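Local structure of NADPH-quinone reductase (Pediococcus pentosaceus ATCC 25745, 3HA2) at residues L95-S100 / E120-F125. The protein probably binds FMN and transfers electrons from NAD(P)H to quinones. Residues are numbered along the deposited sequence; the frame is centred on the assembly and turned at random.
Sequences LGIVVS and ELMRPF
Strand residues 95-100 meet residues 120-125, where one helix ends and the next begins, mainly through apolar side chains; no hydrogen bond joins the two segments. Leu-95, Ile-97 and Val-99 lie on the strand face turned to the helices. Met-122 and Phe-125 point toward them.

The aromatic contact is a CH-pi interaction. Ile-97 CD1 sits over one face of the Phe-125 ring, 4.2 Å from its centroid and 22° off the normal. The methyl is displaced toward the rim, on the side of CG, with Ile-97 CD1 to Phe-125 CG at 3.9 Å. The two side chains cross at about a right angle. Ile-97 CG1 lies beside its backbone N (chi1 -60°), and a further bend at chi2 of -67° brings CD1 to the ring.

This part of the protein has the flavodoxin-like fold, a parallel sheet with helices on both sides. Strand 94-101 lies between strands 54-60 and 135-143, and this contact joins the junction of helices 118-121 and 123-131 to one face of strand 94-101. Leu-57 of strand 54-60 also touches Phe-125, and Ile-139 of strand 135-143 touches Met-122. On the other face, Val-98 packs against helix 150-165.

The selenium contacts are van der Waals contacts with two branch methyls, Ile-97 CG2 and the more distant Val-99 CG1. Met-122, a selenomethionine, is bent at chi2 and chi3, and its SE reaches Ile-97 CG2 at 4.1 Å. Val-99 CG1 is farther from Met-122 SE, at 4.5 Å. Ile-97 thus serves both partners, with CD1 for the ring and CG2 for the selenium.

At the other end, Leu-95 CD2 lies 3.7 Å from the backbone O of Phe-125 and 4.4 Å from Phe-125 CB. Met-122 is also the N-cap of helix 123-131, and the backbone O of Met-122 accepts a hydrogen bond from Phe-125 N at 2.9 Å.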
loop_
_atom_site.group_PDB
_atom_site.type_symbol
_atom_site.label_atom_id
_atom_site.label_comp_id
_atom_site.label_asym_id
_atom_site.label_seq_id
_atom_site.Cartn_x
_atom_site.Cartn_y
_atom_site.Cartn_z
ATOM N N LEU A 95 9.733 -14.584 1.656
ATOM C CA LEU A 95 9.367 -13.302 1.053
ATOM C C LEU A 95 10.400 -12.282 1.501
ATOM O O LEU A 95 10.612 -12.115 2.700
ATOM C CB LEU A 95 7.990 -12.833 1.507
ATOM C CG LEU A 95 7.547 -11.495 0.885
ATOM C CD1 LEU A 95 7.380 -11.609 -0.670
ATOM C CD2 LEU A 95 6.263 -10.949 1.530
ATOM N N GLY A 96 11.027 -11.618 0.535
ATOM C CA GLY A 96 11.983 -10.541 0.811
ATOM C C GLY A 96 11.520 -9.247 0.168
ATOM O O GLY A 96 10.715 -9.246 -0.778
ATOM N N ILE A 97 12.044 -8.144 0.676
ATOM C CA ILE A 97 11.688 -6.813 0.207
ATOM C C ILE A 97 12.976 -6.037 0.009
ATOM O O ILE A 97 13.785 -5.911 0.948
ATOM C CB ILE A 97 10.803 -6.076 1.263
ATOM C CG1 ILE A 97 9.503 -6.856 1.543
ATOM C CG2 ILE A 97 10.561 -4.598 0.831
ATOM C CD1 ILE A 97 8.537 -6.933 0.380
ATOM N N VAL A 98 13.200 -5.550 -1.210
ATOM C CA VAL A 98 14.294 -4.596 -1.468
ATOM C C VAL A 98 13.631 -3.256 -1.785
ATOM O O VAL A 98 13.142 -3.058 -2.896
ATOM C CB VAL A 98 15.213 -5.061 -2.622
ATOM C CG1 VAL A 98 16.346 -4.013 -2.887
ATOM C CG2 VAL A 98 15.830 -6.433 -2.267
ATOM N N VAL A 99 13.579 -2.361 -0.789
ATOM C CA VAL A 99 12.836 -1.106 -0.919
ATOM C C VAL A 99 13.783 0.082 -0.949
ATOM O O VAL A 99 14.620 0.234 -0.068
ATOM C CB VAL A 99 11.733 -0.950 0.195
ATOM C CG1 VAL A 99 12.325 -1.084 1.627
ATOM C CG2 VAL A 99 10.984 0.361 0.022
ATOM N N SER A 100 13.685 0.894 -1.994
ATOM C CA SER A 100 14.617 2.002 -2.135
ATOM C C SER A 100 13.909 3.317 -1.820
ATOM O O SER A 100 12.693 3.459 -2.063
ATOM C CB SER A 100 15.269 1.990 -3.525
ATOM O OG SER A 100 14.291 2.147 -4.520
ATOM N N GLU A 120 7.974 -0.861 10.294
ATOM C CA GLU A 120 6.572 -0.508 10.529
ATOM C C GLU A 120 5.807 -0.210 9.242
ATOM O O GLU A 120 4.641 -0.583 9.095
ATOM C CB GLU A 120 6.525 0.704 11.443
ATOM C CG GLU A 120 7.023 0.408 12.857
ATOM C CD GLU A 120 7.186 1.691 13.618
ATOM O OE1 GLU A 120 8.323 2.241 13.641
ATOM O OE2 GLU A 120 6.150 2.188 14.121
ATOM N N LEU A 121 6.457 0.468 8.311
ATOM C CA LEU A 121 5.816 0.816 7.039
ATOM C C LEU A 121 5.582 -0.382 6.130
ATOM O O LEU A 121 4.624 -0.391 5.350
ATOM C CB LEU A 121 6.619 1.889 6.288
ATOM C CG LEU A 121 6.709 3.212 7.046
ATOM C CD1 LEU A 121 7.758 4.121 6.393
ATOM C CD2 LEU A 121 5.348 3.896 7.116
HETATM N N MSE A 122 6.418 -1.404 6.255
HETATM C CA MSE A 122 6.270 -2.592 5.415
HETATM C C MSE A 122 5.328 -3.631 6.030
HETATM O O MSE A 122 5.234 -4.752 5.529
HETATM C CB MSE A 122 7.650 -3.224 5.137
HETATM C CG MSE A 122 8.629 -2.333 4.348
HETATM SE SE MSE A 122 8.006 -1.915 2.541
HETATM C CE MSE A 122 7.235 -0.162 2.920
ATOM N N ARG A 123 4.642 -3.267 7.111
ATOM C CA ARG A 123 3.767 -4.204 7.821
ATOM C C ARG A 123 2.746 -4.924 6.915
ATOM O O ARG A 123 2.492 -6.097 7.137
ATOM C CB ARG A 123 3.029 -3.534 8.997
ATOM C CG ARG A 123 2.675 -4.550 10.102
ATOM C CD ARG A 123 3.944 -5.054 10.778
ATOM N NE ARG A 123 4.375 -4.120 11.798
ATOM C CZ ARG A 123 5.579 -4.075 12.368
ATOM N NH1 ARG A 123 6.564 -4.919 12.038
ATOM N NH2 ARG A 123 5.796 -3.145 13.286
ATOM N N PRO A 124 2.139 -4.229 5.922
ATOM C CA PRO A 124 1.226 -5.021 5.077
ATOM C C PRO A 124 1.873 -6.224 4.403
ATOM O O PRO A 124 1.195 -7.228 4.198
ATOM C CB PRO A 124 0.734 -4.013 4.025
ATOM C CG PRO A 124 0.938 -2.682 4.645
ATOM C CD PRO A 124 2.161 -2.812 5.518
ATOM N N PHE A 125 3.165 -6.144 4.065
ATOM C CA PHE A 125 3.845 -7.302 3.442
ATOM C C PHE A 125 4.123 -8.390 4.455
ATOM O O PHE A 125 4.063 -9.578 4.147
ATOM C CB PHE A 125 5.138 -6.866 2.750
ATOM C CG PHE A 125 4.906 -6.059 1.512
ATOM C CD1 PHE A 125 4.436 -6.668 0.351
ATOM C CD2 PHE A 125 5.123 -4.690 1.510
ATOM C CE1 PHE A 125 4.198 -5.923 -0.788
ATOM C CE2 PHE A 125 4.910 -3.942 0.358
ATOM C CZ PHE A 125 4.442 -4.553 -0.777
#